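Local coordinates for hypothetical protein yiiM (Escherichia coli, PDB 1O65) that is of unproven function but may bind a molybdenum cofactor and act as an oxidoreductase on nitrogenous compounds, at residues Leu105-Val110 against Gly152-Trp156; Asp180-Ala186 against Arg202-Ala206; Phe195-His201 against Arg220-Ile226. One frame throughout, in Å; residues are numbered along the deposited sequence.

Contact 1: residues Leu105-Val110 against Gly152-Trp156; sequences LTESNV and GKVGW
Two loops of the MOSC beta fold meet here through a buried carboxylate. Residues 105-110 lie between strands 100-102 and 115-118; 152-156 lead from helix 144-151 into strand 156-160. Backbones come closest at Glu107 and Gly155, CA to CA 6.6 Å. Gly152 (phi 85°) opens an inverse gamma turn centred on Lys153, its O accepting weakly from Val154 N (2.9 Å), with Gly155 (phi 81°) just beyond. Glu107 (chi1 m, chi2 p) reaches this turn: OE2 accepts from Gly155 N at 2.8 Å and weakly from Val154 N at 3.3 Å, and is also hydrogen-bonded to His76 NE2. Within 105-110, Asn109 OD1 accepts from Thr106 N (2.7 Å), while Asn109 N donates to Thr106 O (3.1 Å). Trp156 (chi1 p, chi2 88°) directs its six-membered ring at the first loop, CH2 3.4 Å from Leu105 O; Trp156 NE1 is hydrogen-bonded to Tyr158 OH. Val110 CG2 approaches Trp156 CZ2 at 3.7 Å; Val110 CG1 makes a CH-pi contact, 4.1 Å from the centroid of the Trp156 five-membered ring.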
loop_
_atom_site.group_PDB
_atom_site.type_symbol
_atom_site.label_atom_id
_atom_site.label_comp_id
_atom_site.label_asym_id
_atom_site.label_seq_id
_atom_site.Cartn_x
_atom_site.Cartn_y
_atom_site.Cartn_z
ATOM N N LEU A 105 -4.629 10.967 -2.741
ATOM C CA LEU A 105 -3.360 10.265 -2.616
ATOM C C LEU A 105 -3.336 9.036 -3.513
ATOM O O LEU A 105 -4.162 8.117 -3.368
ATOM C CB LEU A 105 -3.085 9.861 -1.169
ATOM C CG LEU A 105 -2.722 10.982 -0.198
ATOM C CD1 LEU A 105 -2.634 10.461 1.226
ATOM C CD2 LEU A 105 -1.399 11.624 -0.571
ATOM N N THR A 106 -2.411 8.995 -4.472
ATOM C CA THR A 106 -2.322 7.870 -5.388
ATOM C C THR A 106 -0.890 7.366 -5.502
ATOM O O THR A 106 0.053 7.936 -4.949
ATOM C CB THR A 106 -2.811 8.221 -6.810
ATOM O OG1 THR A 106 -1.875 9.155 -7.376
ATOM C CG2 THR A 106 -4.205 8.825 -6.853
ATOM N N GLU A 107 -0.689 6.269 -6.261
ATOM C CA GLU A 107 0.647 5.739 -6.466
ATOM C C GLU A 107 1.576 6.770 -7.105
ATOM O O GLU A 107 2.802 6.717 -6.879
ATOM C CB GLU A 107 0.612 4.484 -7.370
ATOM C CG GLU A 107 -0.119 3.326 -6.683
ATOM C CD GLU A 107 -1.623 3.421 -6.773
ATOM O OE1 GLU A 107 -2.189 4.277 -7.534
ATOM O OE2 GLU A 107 -2.292 2.660 -6.054
ATOM N N SER A 108 1.037 7.667 -7.947
ATOM C CA SER A 108 1.872 8.665 -8.584
ATOM C C SER A 108 2.192 9.866 -7.726
ATOM O O SER A 108 3.069 10.626 -8.171
ATOM C CB SER A 108 1.327 9.097 -9.954
ATOM O OG SER A 108 -0.064 9.357 -9.910
ATOM N N ASN A 109 1.553 10.139 -6.604
ATOM C CA ASN A 109 1.996 11.294 -5.812
ATOM C C ASN A 109 2.376 10.861 -4.388
ATOM O O ASN A 109 2.511 11.701 -3.490
ATOM C CB ASN A 109 1.008 12.445 -5.823
ATOM C CG ASN A 109 -0.257 12.175 -5.076
ATOM O OD1 ASN A 109 -0.609 10.994 -4.937
ATOM N ND2 ASN A 109 -0.962 13.193 -4.573
ATOM N N VAL A 110 2.415 9.556 -4.140
ATOM C CA VAL A 110 2.879 9.057 -2.841
ATOM C C VAL A 110 4.274 8.458 -3.065
ATOM O O VAL A 110 4.451 7.652 -3.979
ATOM C CB VAL A 110 1.903 8.070 -2.210
ATOM C CG1 VAL A 110 2.479 7.320 -1.019
ATOM C CG2 VAL A 110 0.668 8.844 -1.722
ATOM N N GLY A 152 -1.246 -1.074 -11.971
ATOM C CA GLY A 152 -0.470 -0.383 -10.926
ATOM C C GLY A 152 -1.404 0.147 -9.854
ATOM O O GLY A 152 -0.941 0.794 -8.910
ATOM N N LYS A 153 -2.697 -0.151 -9.937
ATOM C CA LYS A 153 -3.677 0.338 -8.967
ATOM C C LYS A 153 -3.681 -0.594 -7.762
ATOM O O LYS A 153 -4.649 -1.317 -7.534
ATOM C CB LYS A 153 -5.066 0.411 -9.617
ATOM C CG LYS A 153 -5.064 1.299 -10.868
ATOM C CD LYS A 153 -6.455 1.309 -11.509
ATOM C CE LYS A 153 -6.427 1.829 -12.937
ATOM N NZ LYS A 153 -6.282 3.310 -12.988
ATOM N N VAL A 154 -2.620 -0.478 -6.945
ATOM C CA VAL A 154 -2.457 -1.443 -5.855
ATOM C C VAL A 154 -2.509 -0.837 -4.477
ATOM O O VAL A 154 -2.862 -1.545 -3.520
ATOM C CB VAL A 154 -1.126 -2.193 -6.046
ATOM C CG1 VAL A 154 -1.061 -2.864 -7.409
ATOM C CG2 VAL A 154 0.063 -1.224 -5.889
ATOM N N GLY A 155 -2.281 0.476 -4.341
ATOM C CA GLY A 155 -2.283 0.974 -2.941
ATOM C C GLY A 155 -0.904 0.672 -2.339
ATOM O O GLY A 155 0.016 0.287 -3.048
ATOM N N TRP A 156 -0.730 0.929 -1.057
ATOM C CA TRP A 156 0.579 0.761 -0.428
ATOM C C TRP A 156 0.462 0.460 1.058
ATOM O O TRP A 156 -0.583 0.672 1.663
ATOM C CB TRP A 156 1.403 2.046 -0.618
ATOM C CG TRP A 156 0.667 3.263 -0.149
ATOM C CD1 TRP A 156 0.660 3.790 1.110
ATOM C CD2 TRP A 156 -0.190 4.087 -0.946
ATOM N NE1 TRP A 156 -0.130 4.914 1.132
ATOM C CE2 TRP A 156 -0.680 5.109 -0.108
ATOM C CE3 TRP A 156 -0.604 4.058 -2.285
ATOM C CZ2 TRP A 156 -1.568 6.085 -0.560
ATOM C CZ3 TRP A 156 -1.490 5.023 -2.731
ATOM C CH2 TRP A 156 -1.956 6.020 -1.873
#

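Contact 2: residues Asp180-Ala186 against Arg202-Ala206; sequences DVTVQEA and RLLSA
This contact joins the capped start of helix 183-191 to the last part of helix 197-204 and the residues that follow it, within the three-helix domain of the YiiM family. CA atoms are closest at Val181-Ala206 (6.6 Å) and Ala186-Leu203 (6.5 Å). Thr182 is the N-cap and forms a capping box with Glu185: Glu185 N donates to Thr182 OG1 at 3.0 Å, and Thr182 N to Glu185 OE2 at 3.0 Å. Arg202 has the largest covered surface. Its side chain, t at chi1 and chi2, then turned by chi4 near -93°, carries the guanidinium to Glu185, whose OE1 accepts from Arg202 NH1 at 2.6 Å and from Arg202 NH2 at 2.8 Å. One carboxylate thus caps its own helix through OE2 and binds the other helix through OE1. Asp180 extends the salt-bridge network with a long link, OD1 to Arg202 NH2 3.8 Å, and a water bridges Asp180 OD2 (weakly, 2.8 Å) to Arg202 NE (2.5 Å). Val181, second in buried area, has its CA-to-CB bond directed toward 202-206, with CB over one face of the guanidinium, 4.2 Å from Arg202 NH2. Val181 CG1 packs on Ala206 CB at 3.4 Å and Val181 CG2 meets Leu203 CD1 at 4.3 Å. Leu203 (chi1 t, chi2 p), which also touches Met217 of helix 211-223, completes the apolar patch by placing CD1 3.7 Å from Ala186 CB.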
loop_
_atom_site.group_PDB
_atom_site.type_symbol
_atom_site.label_atom_id
_atom_site.label_comp_id
_atom_site.label_asym_id
_atom_site.label_seq_id
_atom_site.Cartn_x
_atom_site.Cartn_y
_atom_site.Cartn_z
ATOM N N ASP A 180 13.051 9.815 -3.962
ATOM C CA ASP A 180 12.478 10.311 -5.205
ATOM C C ASP A 180 11.909 9.137 -5.992
ATOM O O ASP A 180 11.918 9.123 -7.213
ATOM C CB ASP A 180 13.433 11.130 -6.062
ATOM C CG ASP A 180 14.532 10.252 -6.612
ATOM O OD1 ASP A 180 14.715 9.165 -6.011
ATOM O OD2 ASP A 180 15.147 10.656 -7.634
ATOM N N VAL A 181 11.504 8.077 -5.266
ATOM C CA VAL A 181 10.853 6.979 -5.983
ATOM C C VAL A 181 9.418 6.884 -5.496
ATOM O O VAL A 181 9.164 6.650 -4.323
ATOM C CB VAL A 181 11.584 5.657 -6.042
ATOM C CG1 VAL A 181 12.511 5.396 -4.886
ATOM C CG2 VAL A 181 10.614 4.466 -6.222
ATOM N N THR A 182 8.480 7.111 -6.393
ATOM C CA THR A 182 7.061 7.025 -6.097
ATOM C C THR A 182 6.669 5.539 -5.997
ATOM O O THR A 182 7.355 4.672 -6.543
ATOM C CB THR A 182 6.211 7.615 -7.237
ATOM O OG1 THR A 182 6.439 6.856 -8.436
ATOM C CG2 THR A 182 6.578 9.074 -7.533
ATOM N N VAL A 183 5.514 5.308 -5.418
ATOM C CA VAL A 183 4.890 4.003 -5.321
ATOM C C VAL A 183 4.684 3.432 -6.717
ATOM O O VAL A 183 4.966 2.265 -7.016
ATOM C CB VAL A 183 3.554 4.105 -4.543
ATOM C CG1 VAL A 183 2.793 2.801 -4.551
ATOM C CG2 VAL A 183 3.863 4.484 -3.074
ATOM N N GLN A 184 4.289 4.282 -7.665
ATOM C CA GLN A 184 4.066 3.885 -9.047
ATOM C C GLN A 184 5.362 3.337 -9.631
ATOM O O GLN A 184 5.351 2.260 -10.217
ATOM C CB GLN A 184 3.537 5.046 -9.887
ATOM C CG GLN A 184 3.410 4.724 -11.378
ATOM C CD GLN A 184 2.863 5.943 -12.130
ATOM O OE1 GLN A 184 3.472 7.010 -12.167
ATOM N NE2 GLN A 184 1.692 5.790 -12.730
ATOM N N GLU A 185 6.451 4.074 -9.450
ATOM C CA GLU A 185 7.755 3.621 -9.913
ATOM C C GLU A 185 8.149 2.295 -9.254
ATOM O O GLU A 185 8.579 1.378 -9.939
ATOM C CB GLU A 185 8.831 4.655 -9.642
ATOM C CG GLU A 185 8.700 5.973 -10.392
ATOM C CD GLU A 185 9.734 6.981 -9.878
ATOM O OE1 GLU A 185 10.929 6.731 -10.197
ATOM O OE2 GLU A 185 9.347 7.932 -9.168
ATOM N N ALA A 186 8.022 2.166 -7.936
ATOM C CA ALA A 186 8.393 0.930 -7.277
ATOM C C ALA A 186 7.557 -0.224 -7.853
ATOM O O ALA A 186 8.106 -1.273 -8.164
ATOM C CB ALA A 186 8.237 1.004 -5.778
ATOM N N ARG A 202 18.377 1.429 -7.581
ATOM C CA ARG A 202 17.617 2.633 -7.255
ATOM C C ARG A 202 16.497 2.341 -6.267
ATOM O O ARG A 202 16.367 3.052 -5.268
ATOM C CB ARG A 202 17.169 3.275 -8.560
ATOM C CG ARG A 202 15.877 4.046 -8.530
ATOM C CD ARG A 202 15.826 4.921 -9.816
ATOM N NE ARG A 202 15.177 6.169 -9.466
ATOM C CZ ARG A 202 13.892 6.405 -9.597
ATOM N NH1 ARG A 202 13.156 5.409 -10.109
ATOM N NH2 ARG A 202 13.417 7.613 -9.254
ATOM N N LEU A 203 15.724 1.272 -6.441
ATOM C CA LEU A 203 14.642 0.945 -5.529
ATOM C C LEU A 203 15.181 0.582 -4.157
ATOM O O LEU A 203 14.640 1.009 -3.121
ATOM C CB LEU A 203 13.695 -0.133 -6.046
ATOM C CG LEU A 203 12.546 -0.544 -5.101
ATOM C CD1 LEU A 203 11.702 0.643 -4.664
ATOM C CD2 LEU A 203 11.633 -1.560 -5.798
ATOM N N LEU A 204 16.292 -0.117 -4.087
ATOM C CA LEU A 204 16.908 -0.517 -2.824
ATOM C C LEU A 204 17.432 0.692 -2.055
ATOM O O LEU A 204 17.663 0.549 -0.853
ATOM C CB LEU A 204 18.036 -1.517 -3.014
ATOM C CG LEU A 204 17.702 -2.962 -3.387
ATOM C CD1 LEU A 204 18.924 -3.642 -3.991
ATOM C CD2 LEU A 204 17.221 -3.776 -2.168
ATOM N N SER A 205 17.565 1.861 -2.665
ATOM C CA SER A 205 18.053 3.080 -2.062
ATOM C C SER A 205 16.949 3.922 -1.425
ATOM O O SER A 205 17.216 4.871 -0.688
ATOM C CB SER A 205 18.765 3.953 -3.142
ATOM O OG SER A 205 19.910 3.196 -3.609
ATOM N N ALA A 206 15.709 3.661 -1.775
ATOM C CA ALA A 206 14.591 4.400 -1.222
ATOM C C ALA A 206 14.448 4.110 0.267
ATOM O O ALA A 206 14.258 2.964 0.712
ATOM C CB ALA A 206 13.295 4.005 -1.922
HETATM O O HOH W 1 16.084 8.103 -8.181
#

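Contact 3: residues Phe195-His201 against Arg220-Ile226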
loop_
_atom_site.group_PDB
_atom_site.type_symbol
_atom_site.label_atom_id
_atom_site.label_comp_id
_atom_site.label_asym_id
_atom_site.label_seq_id
_atom_site.Cartn_x
_atom_site.Cartn_y
_atom_site.Cartn_z
ATOM N N PHE A 195 14.283 -6.943 -16.503
ATOM C CA PHE A 195 15.434 -6.920 -15.630
ATOM C C PHE A 195 16.327 -5.705 -15.864
ATOM O O PHE A 195 16.750 -5.375 -16.972
ATOM C CB PHE A 195 16.252 -8.230 -15.815
ATOM C CG PHE A 195 17.281 -8.353 -14.705
ATOM C CD1 PHE A 195 18.493 -7.688 -14.793
ATOM C CD2 PHE A 195 16.984 -9.065 -13.547
ATOM C CE1 PHE A 195 19.388 -7.758 -13.751
ATOM C CE2 PHE A 195 17.882 -9.136 -12.502
ATOM C CZ PHE A 195 19.108 -8.500 -12.623
ATOM N N ASP A 196 16.552 -4.909 -14.814
ATOM C CA ASP A 196 17.432 -3.741 -14.917
ATOM C C ASP A 196 18.178 -3.639 -13.594
ATOM O O ASP A 196 17.528 -3.282 -12.599
ATOM C CB ASP A 196 16.651 -2.436 -15.134
ATOM C CG ASP A 196 17.570 -1.269 -15.441
ATOM O OD1 ASP A 196 18.393 -1.378 -16.383
ATOM O OD2 ASP A 196 17.531 -0.224 -14.782
ATOM N N ASP A 197 19.441 -3.964 -13.521
ATOM C CA ASP A 197 20.143 -3.855 -12.246
ATOM C C ASP A 197 20.102 -2.447 -11.662
ATOM O O ASP A 197 20.026 -2.283 -10.446
ATOM C CB ASP A 197 21.622 -4.286 -12.412
ATOM C CG ASP A 197 22.294 -4.392 -11.065
ATOM O OD1 ASP A 197 21.951 -5.322 -10.302
ATOM O OD2 ASP A 197 23.161 -3.556 -10.723
ATOM N N ASP A 198 20.296 -1.429 -12.517
ATOM C CA ASP A 198 20.339 -0.052 -12.084
ATOM C C ASP A 198 19.036 0.370 -11.397
ATOM O O ASP A 198 19.035 1.071 -10.395
ATOM C CB ASP A 198 20.640 0.904 -13.234
ATOM C CG ASP A 198 22.067 0.889 -13.717
ATOM O OD1 ASP A 198 22.978 0.449 -12.986
ATOM O OD2 ASP A 198 22.296 1.364 -14.858
ATOM N N GLN A 199 17.929 -0.038 -11.978
ATOM C CA GLN A 199 16.603 0.230 -11.434
ATOM C C GLN A 199 16.462 -0.486 -10.094
ATOM O O GLN A 199 15.928 0.113 -9.147
ATOM C CB GLN A 199 15.555 -0.183 -12.445
ATOM C CG GLN A 199 14.349 0.697 -12.597
ATOM C CD GLN A 199 14.662 2.135 -12.936
ATOM O OE1 GLN A 199 14.106 3.060 -12.352
ATOM N NE2 GLN A 199 15.589 2.339 -13.859
ATOM N N TYR A 200 16.988 -1.714 -9.975
ATOM C CA TYR A 200 16.937 -2.415 -8.698
ATOM C C TYR A 200 17.819 -1.697 -7.679
ATOM O O TYR A 200 17.437 -1.529 -6.515
ATOM C CB TYR A 200 17.311 -3.901 -8.783
ATOM C CG TYR A 200 16.474 -4.632 -9.819
ATOM C CD1 TYR A 200 15.113 -4.335 -9.950
ATOM C CD2 TYR A 200 17.003 -5.580 -10.656
ATOM C CE1 TYR A 200 14.326 -4.934 -10.898
ATOM C CE2 TYR A 200 16.215 -6.212 -11.604
ATOM C CZ TYR A 200 14.887 -5.892 -11.719
ATOM O OH TYR A 200 14.100 -6.502 -12.652
ATOM N N HIS A 201 18.970 -1.166 -8.124
ATOM C CA HIS A 201 19.814 -0.453 -7.153
ATOM C C HIS A 201 19.072 0.796 -6.658
ATOM O O HIS A 201 19.093 1.168 -5.492
ATOM C CB HIS A 201 21.165 -0.096 -7.751
ATOM C CG HIS A 201 22.061 0.709 -6.866
ATOM N ND1 HIS A 201 22.101 2.097 -6.949
ATOM C CD2 HIS A 201 22.933 0.379 -5.908
ATOM C CE1 HIS A 201 22.986 2.568 -6.068
ATOM N NE2 HIS A 201 23.489 1.538 -5.424
ATOM N N ARG A 220 17.121 -10.300 -6.870
ATOM C CA ARG A 220 17.213 -10.149 -8.327
ATOM C C ARG A 220 18.617 -9.734 -8.763
ATOM O O ARG A 220 19.091 -10.249 -9.779
ATOM C CB ARG A 220 16.192 -9.135 -8.846
ATOM C CG ARG A 220 14.747 -9.672 -8.720
ATOM C CD ARG A 220 13.826 -8.555 -9.240
ATOM N NE ARG A 220 12.432 -8.824 -8.952
ATOM C CZ ARG A 220 11.436 -8.122 -9.484
ATOM N NH1 ARG A 220 11.728 -7.125 -10.324
ATOM N NH2 ARG A 220 10.191 -8.431 -9.188
ATOM N N ARG A 221 19.275 -8.849 -8.006
ATOM C CA ARG A 221 20.598 -8.392 -8.424
ATOM C C ARG A 221 21.591 -9.557 -8.474
ATOM O O ARG A 221 22.347 -9.629 -9.437
ATOM C CB ARG A 221 21.176 -7.261 -7.571
ATOM C CG ARG A 221 20.233 -6.073 -7.384
ATOM C CD ARG A 221 20.939 -4.864 -6.826
ATOM N NE ARG A 221 21.946 -4.307 -7.747
ATOM C CZ ARG A 221 22.938 -3.546 -7.302
ATOM N NH1 ARG A 221 23.019 -3.286 -5.979
ATOM N NH2 ARG A 221 23.836 -3.053 -8.144
ATOM N N LEU A 222 21.527 -10.444 -7.482
ATOM C CA LEU A 222 22.463 -11.550 -7.393
ATOM C C LEU A 222 22.155 -12.701 -8.328
ATOM O O LEU A 222 23.068 -13.339 -8.854
ATOM C CB LEU A 222 22.546 -12.046 -5.937
ATOM C CG LEU A 222 23.201 -11.035 -4.966
ATOM C CD1 LEU A 222 22.958 -11.451 -3.528
ATOM C CD2 LEU A 222 24.702 -10.959 -5.230
ATOM N N SER A 223 20.870 -12.946 -8.595
ATOM C CA SER A 223 20.511 -14.051 -9.471
ATOM C C SER A 223 20.517 -13.626 -10.924
ATOM O O SER A 223 20.681 -14.452 -11.819
ATOM C CB SER A 223 19.123 -14.614 -9.086
ATOM O OG SER A 223 18.119 -13.781 -9.635
ATOM N N GLY A 224 20.311 -12.336 -11.180
ATOM C CA GLY A 224 20.260 -11.855 -12.571
ATOM C C GLY A 224 18.901 -12.222 -13.154
ATOM O O GLY A 224 18.710 -12.232 -14.366
ATOM N N LYS A 225 17.903 -12.488 -12.295
ATOM C CA LYS A 225 16.595 -12.848 -12.794
ATOM C C LYS A 225 15.450 -12.269 -11.977
ATOM O O LYS A 225 15.583 -11.898 -10.828
ATOM C CB LYS A 225 16.403 -14.383 -12.865
ATOM C CG LYS A 225 17.188 -15.014 -14.001
ATOM C CD LYS A 225 17.013 -16.482 -14.181
ATOM C CE LYS A 225 17.431 -17.312 -12.969
ATOM N NZ LYS A 225 18.286 -18.463 -13.427
ATOM N N ILE A 226 14.285 -12.238 -12.614
ATOM C CA ILE A 226 13.065 -11.785 -11.970
ATOM C C ILE A 226 12.346 -12.991 -11.402
ATOM O O ILE A 226 12.032 -13.899 -12.188
ATOM C CB ILE A 226 12.176 -11.058 -13.011
ATOM C CG1 ILE A 226 12.982 -9.867 -13.561
ATOM C CG2 ILE A 226 10.860 -10.615 -12.393
ATOM C CD1 ILE A 226 12.307 -9.065 -14.639
HETATM O O HOH W 2 22.056 -7.671 -11.345
#
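Within the YiiM-like three-helix domain, the start of helix 197-204 packs against the end of helix 211-223 and the loop that follows it. Asp196 is the N-cap, its OD2 accepting from Gln199 N at 2.8 Å. One residue on, Asp197 forms a two-pronged salt bridge with Arg221: Arg221 NE donates to Asp197 OD1 and Arg221 NH2 to Asp197 OD2, each at 2.7 Å and 163°. The p rotamer of Arg221 chi3 bends the side chain so that both nitrogens face the carboxylate, while His201 CB lies over one guanidinium face. A water donates to both Asp197 OD1 (2.6 Å) and Arg221 O (2.7 Å), tying the acid to the second helix's backbone as well. Phe195 lies against the turn that ends helix 211-223. Gly224, with phi 77°, breaks the helix, and its O sits over one face of the phenyl ring; Phe195 CE2 is 3.3 Å from Gly224 C and 3.2 Å from Arg220 O. At the ring edge, Phe195 CD2 meets Ile226 CG1 at 4.1 Å. Deeper in, Tyr200 and Arg220 point toward the opposing segments; the arginine's charged end forms a salt bridge with Glu227 and reaches the carbonyl of Ala190. Its aliphatic part covers the phenol, with Arg220 CD 4.1 Å from the Tyr200 ring centroid in a CH-pi contact.

Overall arrangement
Contact 1 is the most buried and lies nearest the chain's centre, joining two loops of the MOSC beta fold; contacts 2 and 3 sit farther out, in the helical domain, and are only partly buried. Their chemistry follows: in contact 1 backbone amides, one of them weakly, donate to a buried carboxylate oxygen that also bonds His76, whereas the other two pair arginines with acids and recruit water. Contacts 2 and 3 share helix 197-204, held near its end by the first and at its start by the second, and touch where Leu204 CD1 packs 3.7 Å from Arg221 CD. Contact 1 adjoins contact 2 through probable backbone hydrogen bonds, Val183 N to Val110 O (2.9 Å) and Gln184 N to Glu107 O (3.0 Å).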